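Local coordinates for glucose-6-phosphate isomerase like protein (PDB 1WIW) that probably interconverts phosphorylated sugars as a phosphoglucose/phosphomannose isomerase built from two SIS domains, at residues 1-5 and 268-274; 20-24 and 258-262; 71-75 and 286-290; 105-109 and 184-188; 173-177 and 193-198. One frame throughout, in Å; residues are numbered along the deposited sequence.

Contact 1: 1-5 and 268-274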
# COMPACT_ATOMS: atom_id res chain seq x y z
N MSE B 1 2.92 -10.10 -31.72
CA MSE B 1 3.49 -9.15 -30.73
C MSE B 1 3.87 -7.84 -31.41
O MSE B 1 4.68 -7.82 -32.33
CB MSE B 1 4.72 -9.76 -30.06
CG MSE B 1 5.37 -8.89 -29.00
SE MSE B 1 6.73 -9.83 -28.01
CE MSE B 1 8.20 -9.59 -29.24
N ARG B 2 3.27 -6.74 -30.95
CA ARG B 2 3.54 -5.43 -31.51
C ARG B 2 5.00 -5.00 -31.33
O ARG B 2 5.64 -5.36 -30.34
CB ARG B 2 2.59 -4.39 -30.90
CG ARG B 2 1.11 -4.71 -31.15
CD ARG B 2 0.18 -3.63 -30.64
NE ARG B 2 -1.21 -3.91 -30.96
CZ ARG B 2 -1.95 -4.83 -30.35
NH1 ARG B 2 -3.21 -5.03 -30.72
NH2 ARG B 2 -1.44 -5.56 -29.37
N ASP B 3 5.50 -4.25 -32.30
CA ASP B 3 6.88 -3.78 -32.31
C ASP B 3 6.94 -2.30 -31.96
O ASP B 3 6.40 -1.46 -32.67
CB ASP B 3 7.48 -4.04 -33.70
CG ASP B 3 8.94 -3.64 -33.81
OD1 ASP B 3 9.58 -4.03 -34.82
OD2 ASP B 3 9.45 -2.93 -32.92
N LEU B 4 7.60 -1.99 -30.84
CA LEU B 4 7.73 -0.61 -30.37
C LEU B 4 8.65 0.22 -31.24
O LEU B 4 8.84 1.42 -31.00
CB LEU B 4 8.22 -0.61 -28.91
CG LEU B 4 7.27 -1.29 -27.92
CD1 LEU B 4 7.88 -1.31 -26.52
CD2 LEU B 4 5.93 -0.54 -27.91
N ASP B 5 9.23 -0.40 -32.27
CA ASP B 5 10.10 0.32 -33.17
C ASP B 5 9.46 0.55 -34.55
O ASP B 5 10.12 0.95 -35.50
CB ASP B 5 11.46 -0.40 -33.27
CG ASP B 5 12.28 -0.24 -31.98
OD1 ASP B 5 13.23 -1.02 -31.76
OD2 ASP B 5 11.98 0.68 -31.19
N TYR B 268 4.72 2.42 -22.96
CA TYR B 268 5.05 1.40 -23.95
C TYR B 268 4.26 0.10 -23.74
O TYR B 268 3.89 -0.56 -24.72
CB TYR B 268 6.55 1.11 -23.94
CG TYR B 268 7.38 2.24 -24.50
CD1 TYR B 268 8.38 2.86 -23.75
CD2 TYR B 268 7.12 2.74 -25.79
CE1 TYR B 268 9.11 3.95 -24.26
CE2 TYR B 268 7.84 3.82 -26.31
CZ TYR B 268 8.83 4.42 -25.54
OH TYR B 268 9.51 5.52 -26.03
N LEU B 269 3.98 -0.26 -22.49
CA LEU B 269 3.21 -1.48 -22.25
C LEU B 269 1.81 -1.33 -22.83
O LEU B 269 1.28 -2.26 -23.44
CB LEU B 269 3.14 -1.78 -20.75
CG LEU B 269 2.35 -3.04 -20.34
CD1 LEU B 269 2.88 -4.27 -21.08
CD2 LEU B 269 2.46 -3.24 -18.85
N ALA B 270 1.20 -0.16 -22.65
CA ALA B 270 -0.13 0.09 -23.20
C ALA B 270 -0.08 -0.11 -24.72
O ALA B 270 -0.98 -0.73 -25.30
CB ALA B 270 -0.59 1.51 -22.87
N LEU B 271 0.96 0.42 -25.36
CA LEU B 271 1.10 0.28 -26.80
C LEU B 271 1.22 -1.20 -27.18
O LEU B 271 0.69 -1.62 -28.21
CB LEU B 271 2.32 1.06 -27.31
CG LEU B 271 2.28 2.58 -27.11
CD1 LEU B 271 3.38 3.25 -27.93
CD2 LEU B 271 0.92 3.12 -27.53
N LEU B 272 1.91 -1.98 -26.36
CA LEU B 272 2.05 -3.41 -26.64
C LEU B 272 0.70 -4.12 -26.57
O LEU B 272 0.47 -5.10 -27.28
CB LEU B 272 3.04 -4.05 -25.65
CG LEU B 272 4.51 -3.68 -25.83
CD1 LEU B 272 5.35 -4.36 -24.76
CD2 LEU B 272 4.98 -4.10 -27.21
N TYR B 273 -0.21 -3.63 -25.72
CA TYR B 273 -1.54 -4.22 -25.62
C TYR B 273 -2.48 -3.56 -26.63
O TYR B 273 -3.65 -3.91 -26.72
CB TYR B 273 -2.11 -4.05 -24.21
CG TYR B 273 -1.48 -4.95 -23.17
CD1 TYR B 273 -1.38 -6.32 -23.39
CD2 TYR B 273 -1.00 -4.43 -21.97
CE1 TYR B 273 -0.82 -7.16 -22.43
CE2 TYR B 273 -0.44 -5.26 -21.00
CZ TYR B 273 -0.35 -6.63 -21.24
OH TYR B 273 0.18 -7.46 -20.29
N GLY B 274 -1.96 -2.60 -27.37
CA GLY B 274 -2.76 -1.91 -28.37
C GLY B 274 -3.86 -1.03 -27.81
O GLY B 274 -4.89 -0.84 -28.45
O HOH W 1 2.18 -7.18 -28.22
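A Schellman motif closes the C-terminal end of helix 251-272, and Arg2, from the irregular N-terminal tail, lays its side chain across it. Gly274 has positive phi, 69°, and the chain makes two bonds back into the last turn, the mark of this motif; Gly274 N bonds Leu271 O. The chain of Arg2 is extended from CG to NE, and this carries the guanidinium over the glycine: Gly274 CA stands 3.6 Å above the guanidinium plane, over its centre. At the rim of the group, Arg2 NH2 donates to Leu272 O at 2.9 Å, with a bent N-H...O angle of 135° and the donor lying above the carbonyl plane. The same carbonyl takes a second proton from a water that in turn accepts from Arg2 N, so two donors grip Leu272 O at the helix end. The C-terminal end of a helix is partly negative, which would probably suit a cationic partner.

Two residues on, Leu4 is directed toward the helix and is buried. Its CG lies 3.7 Å from Leu272 CD2, the two side chains set nearly square to each other, while CD1 meets Tyr268 CB at 3.8 Å. Helix 152-160 lies against the same region: Tyr158 OH bonds both Arg2 O and Leu4 N and packs on Leu272. The other branch of the Leu4 fork, CD2, rests 4.0 Å from Leu271 CB.

Contact 2: 20-24 and 258-262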
# COMPACT_ATOMS: atom_id res chain seq x y z
N GLU B 20 3.72 14.62 -23.93
CA GLU B 20 3.64 15.12 -22.56
C GLU B 20 4.77 14.52 -21.71
O GLU B 20 5.38 15.20 -20.89
CB GLU B 20 2.28 14.78 -21.94
CG GLU B 20 2.07 15.39 -20.56
CD GLU B 20 0.66 15.19 -20.01
OE1 GLU B 20 0.41 15.61 -18.86
OE2 GLU B 20 -0.19 14.61 -20.72
N LEU B 21 5.04 13.23 -21.91
CA LEU B 21 6.11 12.56 -21.18
C LEU B 21 7.42 13.25 -21.50
O LEU B 21 8.23 13.52 -20.61
CB LEU B 21 6.19 11.08 -21.60
CG LEU B 21 5.19 10.11 -20.96
CD1 LEU B 21 5.15 8.80 -21.75
CD2 LEU B 21 5.59 9.85 -19.51
N ARG B 22 7.64 13.52 -22.79
CA ARG B 22 8.86 14.17 -23.23
C ARG B 22 9.08 15.57 -22.66
O ARG B 22 10.19 15.92 -22.27
CB ARG B 22 8.90 14.27 -24.76
CG ARG B 22 10.21 14.86 -25.27
CD ARG B 22 10.23 15.00 -26.78
NE ARG B 22 11.59 15.27 -27.27
CZ ARG B 22 12.29 16.35 -26.97
NH1 ARG B 22 13.52 16.51 -27.46
NH2 ARG B 22 11.78 17.29 -26.18
N ASP B 23 8.02 16.37 -22.61
CA ASP B 23 8.12 17.74 -22.12
C ASP B 23 7.80 17.96 -20.64
O ASP B 23 7.71 19.11 -20.19
CB ASP B 23 7.20 18.65 -22.95
CG ASP B 23 7.63 18.76 -24.41
OD1 ASP B 23 8.73 18.27 -24.75
OD2 ASP B 23 6.87 19.35 -25.20
N LEU B 24 7.65 16.89 -19.88
CA LEU B 24 7.29 17.00 -18.46
C LEU B 24 8.09 17.99 -17.62
O LEU B 24 7.51 18.80 -16.89
CB LEU B 24 7.36 15.62 -17.79
CG LEU B 24 6.88 15.62 -16.33
CD1 LEU B 24 5.42 16.06 -16.27
CD2 LEU B 24 7.04 14.22 -15.74
N LEU B 258 13.05 7.07 -11.02
CA LEU B 258 12.47 5.73 -11.13
C LEU B 258 11.02 5.88 -11.57
O LEU B 258 10.57 5.20 -12.49
CB LEU B 258 12.52 5.01 -9.78
CG LEU B 258 13.88 4.46 -9.33
CD1 LEU B 258 13.81 4.06 -7.86
CD2 LEU B 258 14.28 3.26 -10.19
N TRP B 259 10.30 6.78 -10.92
CA TRP B 259 8.90 7.04 -11.25
C TRP B 259 8.75 7.42 -12.73
O TRP B 259 7.87 6.91 -13.42
CB TRP B 259 8.37 8.18 -10.36
CG TRP B 259 6.96 8.61 -10.67
CD1 TRP B 259 5.81 8.05 -10.21
CD2 TRP B 259 6.58 9.68 -11.53
NE1 TRP B 259 4.72 8.71 -10.73
CE2 TRP B 259 5.16 9.72 -11.54
CE3 TRP B 259 7.29 10.62 -12.29
CZ2 TRP B 259 4.44 10.66 -12.29
CZ3 TRP B 259 6.57 11.56 -13.04
CH2 TRP B 259 5.16 11.57 -13.03
N TYR B 260 9.62 8.31 -13.20
CA TYR B 260 9.58 8.76 -14.60
C TYR B 260 9.85 7.62 -15.59
O TYR B 260 9.15 7.48 -16.59
CB TYR B 260 10.61 9.88 -14.82
CG TYR B 260 10.58 10.52 -16.20
CD1 TYR B 260 9.45 11.23 -16.64
CD2 TYR B 260 11.69 10.47 -17.04
CE1 TYR B 260 9.44 11.87 -17.88
CE2 TYR B 260 11.69 11.11 -18.29
CZ TYR B 260 10.56 11.81 -18.70
OH TYR B 260 10.55 12.46 -19.92
N ARG B 261 10.86 6.80 -15.31
CA ARG B 261 11.15 5.68 -16.21
C ARG B 261 9.98 4.69 -16.23
O ARG B 261 9.72 4.05 -17.25
CB ARG B 261 12.43 4.95 -15.78
CG ARG B 261 12.75 3.76 -16.67
CD ARG B 261 13.99 3.00 -16.23
NE ARG B 261 15.21 3.80 -16.33
CZ ARG B 261 16.43 3.28 -16.39
NH1 ARG B 261 17.49 4.07 -16.48
NH2 ARG B 261 16.59 1.97 -16.39
N MSE B 262 9.29 4.56 -15.11
CA MSE B 262 8.14 3.65 -15.06
C MSE B 262 6.95 4.24 -15.81
O MSE B 262 6.13 3.50 -16.36
CB MSE B 262 7.76 3.35 -13.61
CG MSE B 262 8.80 2.51 -12.87
SE MSE B 262 9.12 0.76 -13.71
CE MSE B 262 8.91 -0.33 -12.16
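Tyr260 and Leu24 run antiparallel alongside each other, whereas Leu24 meets Trp259 nearly perpendicularly; one methyl, Leu24 CD2, serves both meetings. It lies in the plane of the indole, at the edge, 3.8 Å from Trp259 CZ3, and comes obliquely to the phenol, 3.9 Å from Tyr260 CD1. The methyl therefore fills the notch between two neighbouring aromatic side chains of one helix. Tyr260 reaches across to helix 17-23 because its CG is anti to the backbone N (chi1 -175°). Its hydroxyl donates to Leu21 O at 2.6 Å, a short bond. That oxygen is in the plane of the phenol ring, yet the OH stands 45° out of the carbonyl plane. Leu21 O takes a weak bond from Leu24 N, 3.5 Å, and the phenol gives it a shorter one.

The contact is buried between the N-terminal helix 17-23 and the long helix 251-272 of the C-terminal SIS region. Helix 110-121 closes over Leu24 and Trp259 through Tyr112, helix 174-185 packs on Trp259 through Leu175 and Leu182, and strand 216-221 lies against Leu258 and Met262.

Contact 3: 71-75 and 286-290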
# COMPACT_ATOMS: atom_id res chain seq x y z
N GLY B 71 -7.92 14.84 -6.26
CA GLY B 71 -9.04 13.95 -6.52
C GLY B 71 -9.32 12.79 -5.58
O GLY B 71 -8.49 12.41 -4.75
N TYR B 72 -10.54 12.26 -5.70
CA TYR B 72 -11.01 11.10 -4.95
C TYR B 72 -11.10 11.22 -3.43
O TYR B 72 -11.21 10.20 -2.76
CB TYR B 72 -10.15 9.89 -5.29
CG TYR B 72 -9.78 9.78 -6.76
CD1 TYR B 72 -10.76 9.68 -7.74
CD2 TYR B 72 -8.44 9.77 -7.16
CE1 TYR B 72 -10.42 9.57 -9.09
CE2 TYR B 72 -8.09 9.67 -8.51
CZ TYR B 72 -9.08 9.57 -9.46
OH TYR B 72 -8.74 9.49 -10.79
N ASP B 73 -11.08 12.43 -2.89
CA ASP B 73 -11.13 12.59 -1.43
C ASP B 73 -12.54 12.56 -0.84
O ASP B 73 -12.71 12.68 0.37
CB ASP B 73 -10.45 13.89 -1.03
CG ASP B 73 -11.22 15.11 -1.50
OD1 ASP B 73 -11.91 15.74 -0.66
OD2 ASP B 73 -11.14 15.42 -2.70
N LEU B 74 -13.55 12.42 -1.70
CA LEU B 74 -14.95 12.37 -1.27
C LEU B 74 -15.33 13.41 -0.22
O LEU B 74 -15.96 13.09 0.79
CB LEU B 74 -15.29 10.98 -0.73
CG LEU B 74 -15.59 9.87 -1.73
CD1 LEU B 74 -15.73 8.55 -1.00
CD2 LEU B 74 -16.87 10.17 -2.50
N GLY B 75 -14.96 14.66 -0.47
CA GLY B 75 -15.31 15.73 0.45
C GLY B 75 -14.37 15.99 1.61
O GLY B 75 -14.42 17.07 2.20
N LEU B 286 -15.73 9.28 -12.80
CA LEU B 286 -15.23 8.96 -11.46
C LEU B 286 -14.90 10.18 -10.61
O LEU B 286 -15.27 10.24 -9.44
CB LEU B 286 -14.00 8.05 -11.55
CG LEU B 286 -13.51 7.53 -10.20
CD1 LEU B 286 -14.60 6.69 -9.56
CD2 LEU B 286 -12.24 6.70 -10.37
N ARG B 287 -14.19 11.15 -11.19
CA ARG B 287 -13.83 12.35 -10.44
C ARG B 287 -15.08 13.11 -9.98
O ARG B 287 -15.08 13.74 -8.92
CB ARG B 287 -12.94 13.26 -11.30
CG ARG B 287 -11.52 13.43 -10.76
CD ARG B 287 -10.46 12.96 -11.76
NE ARG B 287 -10.67 13.54 -13.09
CZ ARG B 287 -9.96 13.23 -14.16
NH1 ARG B 287 -10.23 13.80 -15.33
NH2 ARG B 287 -8.98 12.35 -14.08
N GLU B 288 -16.15 13.05 -10.77
CA GLU B 288 -17.38 13.75 -10.41
C GLU B 288 -18.06 13.22 -9.16
O GLU B 288 -18.55 14.01 -8.34
CB GLU B 288 -18.38 13.69 -11.57
CG GLU B 288 -17.96 14.50 -12.76
CD GLU B 288 -17.60 15.92 -12.38
OE1 GLU B 288 -18.52 16.72 -12.07
OE2 GLU B 288 -16.40 16.25 -12.38
N VAL B 289 -18.09 11.91 -9.00
CA VAL B 289 -18.74 11.31 -7.84
C VAL B 289 -17.83 11.09 -6.64
O VAL B 289 -18.22 10.42 -5.69
CB VAL B 289 -19.42 9.97 -8.21
CG1 VAL B 289 -20.55 10.22 -9.20
CG2 VAL B 289 -18.40 9.01 -8.81
N THR B 290 -16.62 11.66 -6.67
CA THR B 290 -15.71 11.49 -5.55
C THR B 290 -15.03 12.81 -5.15
O THR B 290 -13.96 12.75 -4.51
CB THR B 290 -14.62 10.43 -5.85
OG1 THR B 290 -13.87 10.83 -7.01
CG2 THR B 290 -15.26 9.08 -6.11
OXT THR B 290 -15.59 13.88 -5.47
O HOH W 2 -12.42 13.26 -7.50
O HOH W 3 -7.57 11.84 -12.00
O HOH W 4 -14.39 15.17 -3.39
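The loop 71-75 turns sharply beside the chain's C-terminus, with positive phi at Gly71, Tyr72, Leu74 and Gly75, and Leu74 and Thr290 stand with their CA atoms 4.4 Å apart. One backbone bond joins them: Leu74 N donates to Thr290 O of the terminal carboxylate at 2.9 Å, with an N-H...O angle of 145°. Tyr72 CA adds a CH...O contact of 3.4 Å to the same oxygen. A water accepts from Tyr72 N and donates to Arg287 O and to Thr290 OG1, tying the start of the turn to the end of helix 284-288.

The loop leads from strand 64-70 to helix 76-83, and Gly75 occupies the N-cap position. The last residues of the chain thus pack on a loop of the N-terminal SIS domain. Thr290 OG1 is placed between its backbone N and carbonyl carbon (chi1 59°), where it donates to Leu286 O at 2.9 Å and also meets the edge of the Tyr72 ring, 3.4 Å from CD1. Further out on that ring, Tyr72 CE1 touches Leu286 CD2 at 3.6 Å. The phenol and the Arg287 guanidinium, their planes 45° apart, share a water: Tyr72 OH accepts from it and Arg287 NH2 donates to it at 2.6 Å. Tyr72 OH also bonds Glu200 of the second subunit, and Arg97 forms a salt bridge with Thr290 OXT.

Contact 4: 105-109 and 184-188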
# COMPACT_ATOMS: atom_id res chain seq x y z
N PRO B 105 -4.42 20.61 -13.71
CA PRO B 105 -5.38 19.70 -14.33
C PRO B 105 -5.00 18.22 -14.19
O PRO B 105 -3.84 17.87 -13.99
CB PRO B 105 -5.43 20.18 -15.79
CG PRO B 105 -4.09 20.84 -15.99
CD PRO B 105 -3.89 21.58 -14.69
N PRO B 106 -6.00 17.33 -14.27
CA PRO B 106 -5.77 15.89 -14.14
C PRO B 106 -4.78 15.38 -15.18
O PRO B 106 -4.83 15.77 -16.35
CB PRO B 106 -7.16 15.29 -14.34
CG PRO B 106 -8.07 16.37 -13.86
CD PRO B 106 -7.44 17.61 -14.46
N SER B 107 -3.88 14.51 -14.74
CA SER B 107 -2.88 13.91 -15.61
C SER B 107 -2.15 12.85 -14.81
O SER B 107 -1.94 13.01 -13.61
CB SER B 107 -1.88 14.97 -16.09
OG SER B 107 -0.76 14.37 -16.73
N PRO B 108 -1.77 11.74 -15.46
CA PRO B 108 -1.05 10.66 -14.77
C PRO B 108 0.30 11.21 -14.32
O PRO B 108 0.91 10.70 -13.38
CB PRO B 108 -0.85 9.61 -15.86
CG PRO B 108 -1.83 9.99 -16.94
CD PRO B 108 -1.87 11.47 -16.90
N LEU B 109 0.76 12.26 -15.01
CA LEU B 109 2.06 12.87 -14.71
C LEU B 109 1.97 14.04 -13.72
O LEU B 109 2.99 14.63 -13.35
CB LEU B 109 2.71 13.36 -16.01
CG LEU B 109 2.73 12.33 -17.14
CD1 LEU B 109 3.44 12.92 -18.35
CD2 LEU B 109 3.42 11.05 -16.67
N ALA B 184 -1.79 1.19 -13.98
CA ALA B 184 -3.23 1.03 -14.11
C ALA B 184 -3.77 2.16 -14.98
O ALA B 184 -4.53 1.92 -15.92
CB ALA B 184 -3.90 1.05 -12.74
N ARG B 185 -3.36 3.39 -14.70
CA ARG B 185 -3.88 4.51 -15.47
C ARG B 185 -3.36 4.65 -16.89
O ARG B 185 -4.12 5.02 -17.79
CB ARG B 185 -3.67 5.84 -14.74
CG ARG B 185 -4.62 6.89 -15.32
CD ARG B 185 -4.12 8.31 -15.26
NE ARG B 185 -4.22 8.87 -13.92
CZ ARG B 185 -4.57 10.13 -13.68
NH1 ARG B 185 -4.62 10.57 -12.43
NH2 ARG B 185 -4.87 10.95 -14.68
N VAL B 186 -2.08 4.35 -17.09
CA VAL B 186 -1.46 4.46 -18.40
C VAL B 186 -1.47 3.14 -19.17
O VAL B 186 -1.92 3.09 -20.32
CB VAL B 186 -0.01 4.97 -18.27
CG1 VAL B 186 0.68 4.98 -19.64
CG2 VAL B 186 -0.01 6.37 -17.68
N ALA B 187 -1.00 2.07 -18.54
CA ALA B 187 -0.96 0.77 -19.21
C ALA B 187 -2.29 0.01 -19.11
O ALA B 187 -2.48 -1.01 -19.77
CB ALA B 187 0.18 -0.08 -18.64
N LYS B 188 -3.21 0.53 -18.30
CA LYS B 188 -4.53 -0.09 -18.12
C LYS B 188 -4.33 -1.55 -17.69
O LYS B 188 -5.15 -2.42 -18.01
CB LYS B 188 -5.31 -0.04 -19.44
CG LYS B 188 -5.33 1.32 -20.15
CD LYS B 188 -5.99 2.40 -19.31
CE LYS B 188 -6.21 3.69 -20.09
NZ LYS B 188 -4.93 4.33 -20.53
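Arg185 sets out from the end region of helix 174-185 with its CB directed at the loop 105-109 and its CG anti to the backbone N (chi1 -161°). CB and CG carry the chain outward, and contact begins at Arg185 CD, which presses on the pyrrolidine 3.3 Å from Pro108 CG. At chi3, -76°, the chain bends, which lays the guanidinium over the loop backbone. Arg185 NE lies 3.7 Å from Pro108 CA, and Pro108 N sits 3.2 Å above the guanidinium plane, offset toward the rim. Arg185 NH2 comes to 3.3 Å from Ser107 C; the guanidinium face lies over the Ser107-Pro108 peptide, where Pro108 N has no hydrogen to give.

With its face on the peptide, the guanidinium spends its N-H groups on acids. NH1 forms salt bridges with Glu46 and with Glu200 of the second subunit, and NH2 pairs with Asp279. The loop that receives it leads from strand 102-103 into helix 110-121 of the N-terminal SIS domain, so an arginine from the C-terminal SIS region spans both domains and the dimer interface. Ser107 OG caps the turn before that helix by accepting from Leu109 N at 3.1 Å, and also bonds Glu20. Beside the arginine, Val186 CG2 closes on Pro108 CB at 3.8 Å, and Lys188 NZ folds back to donate to Arg185 O at 2.9 Å.

Contact 5: 173-177 and 193-198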
# COMPACT_ATOMS: atom_id res chain seq x y z
N ARG B 173 9.29 3.16 0.09
CA ARG B 173 8.17 2.26 -0.12
C ARG B 173 6.95 2.85 -0.84
O ARG B 173 6.31 2.17 -1.64
CB ARG B 173 7.74 1.63 1.21
CG ARG B 173 8.82 0.74 1.86
CD ARG B 173 9.25 -0.40 0.94
NE ARG B 173 8.12 -1.22 0.52
CZ ARG B 173 7.53 -2.15 1.27
NH1 ARG B 173 6.50 -2.83 0.79
NH2 ARG B 173 8.00 -2.42 2.48
N PRO B 174 6.61 4.13 -0.56
CA PRO B 174 5.45 4.70 -1.25
C PRO B 174 5.59 4.76 -2.78
O PRO B 174 4.59 4.95 -3.48
CB PRO B 174 5.31 6.08 -0.61
CG PRO B 174 5.79 5.84 0.79
CD PRO B 174 7.03 5.00 0.55
N LEU B 175 6.81 4.60 -3.29
CA LEU B 175 7.01 4.63 -4.74
C LEU B 175 6.25 3.49 -5.41
O LEU B 175 5.69 3.66 -6.50
CB LEU B 175 8.50 4.54 -5.08
CG LEU B 175 8.84 4.38 -6.58
CD1 LEU B 175 8.29 5.56 -7.37
CD2 LEU B 175 10.35 4.26 -6.77
N GLU B 176 6.24 2.32 -4.77
CA GLU B 176 5.55 1.14 -5.31
C GLU B 176 4.10 1.46 -5.66
O GLU B 176 3.62 1.13 -6.75
CB GLU B 176 5.58 0.00 -4.28
CG GLU B 176 6.98 -0.44 -3.91
CD GLU B 176 7.05 -1.16 -2.58
OE1 GLU B 176 8.16 -1.54 -2.18
OE2 GLU B 176 5.99 -1.35 -1.95
N GLY B 177 3.41 2.09 -4.72
CA GLY B 177 2.02 2.46 -4.93
C GLY B 177 1.86 3.43 -6.08
O GLY B 177 0.93 3.30 -6.87
N THR B 193 1.91 -4.70 -5.17
CA THR B 193 2.95 -4.24 -4.27
C THR B 193 2.98 -5.16 -3.06
O THR B 193 1.96 -5.75 -2.69
CB THR B 193 2.62 -2.81 -3.79
OG1 THR B 193 2.79 -1.90 -4.88
CG2 THR B 193 3.50 -2.41 -2.62
N PRO B 194 4.15 -5.32 -2.44
CA PRO B 194 4.21 -6.19 -1.27
C PRO B 194 3.73 -5.40 -0.06
O PRO B 194 3.60 -4.18 -0.12
CB PRO B 194 5.69 -6.55 -1.18
CG PRO B 194 6.36 -5.31 -1.71
CD PRO B 194 5.50 -4.95 -2.90
N PRO B 195 3.44 -6.09 1.05
CA PRO B 195 2.98 -5.39 2.25
C PRO B 195 4.17 -4.74 2.97
O PRO B 195 5.30 -4.82 2.50
CB PRO B 195 2.34 -6.52 3.07
CG PRO B 195 3.18 -7.70 2.70
CD PRO B 195 3.30 -7.55 1.20
N PRO B 196 3.92 -4.07 4.11
CA PRO B 196 5.01 -3.43 4.85
C PRO B 196 6.20 -4.36 5.09
O PRO B 196 7.34 -3.97 4.86
CB PRO B 196 4.32 -3.01 6.14
CG PRO B 196 2.98 -2.56 5.63
CD PRO B 196 2.61 -3.66 4.65
N SER B 197 5.93 -5.58 5.55
CA SER B 197 6.98 -6.57 5.78
C SER B 197 7.18 -7.27 4.44
O SER B 197 6.74 -8.40 4.25
CB SER B 197 6.56 -7.60 6.83
OG SER B 197 6.35 -7.01 8.10
N ALA B 198 7.83 -6.57 3.51
CA ALA B 198 8.04 -7.09 2.17
C ALA B 198 8.85 -8.37 2.02
O ALA B 198 8.42 -9.30 1.34
CB ALA B 198 8.64 -5.99 1.29
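Arg173 holds the firm end of this contact through three consecutive prolines, Pro194 to Pro196, whose carbonyls all approach the edge of its guanidinium. Two of them are bonded. NH1 donates to Pro195 O at 2.9 Å in an almost straight line (176°), the oxygen lying in the guanidinium plane, though the donor stands above the carbonyl plane. NH2 donates to Pro196 O, also at 2.9 Å but more bent, at 148°. The arginine is folded at chi2 and chi3, both near -60°, and this brings NE back to Glu176 OE1, a salt bridge of 2.7 Å to a residue three positions on. Glu176 OE1 also accepts from Ser169 N, which helps place the acid. With one edge given to the glutamate and another to the proline carbonyls, the guanidinium is fixed in rotation, and Ala198 CB lies over one face, 3.8 Å from NH2.

The loop 193-198 joins helix 174-185 to helix 198-204 in the C-terminal SIS domain, and strand 164-168 supports both segments: Tyr168 touches Arg173, Glu176 and Ala198, and Leu166 touches Pro194.

Toward Thr193 the fit is less specific. Thr193 OG1 rests 3.4 Å from Glu176 CB and, though buried here, has no polar partner in the model. The exposed side falls at Pro196, which is directed away from segment 173-177 and packs on Gln48 of the second subunit, while Ser197 OG bonds Tyr72 O of that same subunit.

Along the chain, contacts 2, 4 and 5 are nested inside the loop closed by contact 1, which joins the N-terminus to the end of helix 251-272; contact 3 crosses contacts 1 and 2. Helix 251-272 serves contacts 1 and 2, whose centres are 17 Å apart, and helix 174-185 serves contacts 4 and 5. Contacts 2 and 4 form the central pair, 12 Å between centres, with Glu20 on Ser107 and Trp259 on Leu109. Contacts 1 and 3 lie farthest apart, about 32 Å between centres. Contacts 2, 3 and 4 join the two SIS regions; contacts 3, 4 and 5 reach the second subunit most, contact 1 only through Tyr273, consistent with linked domain and dimer packing.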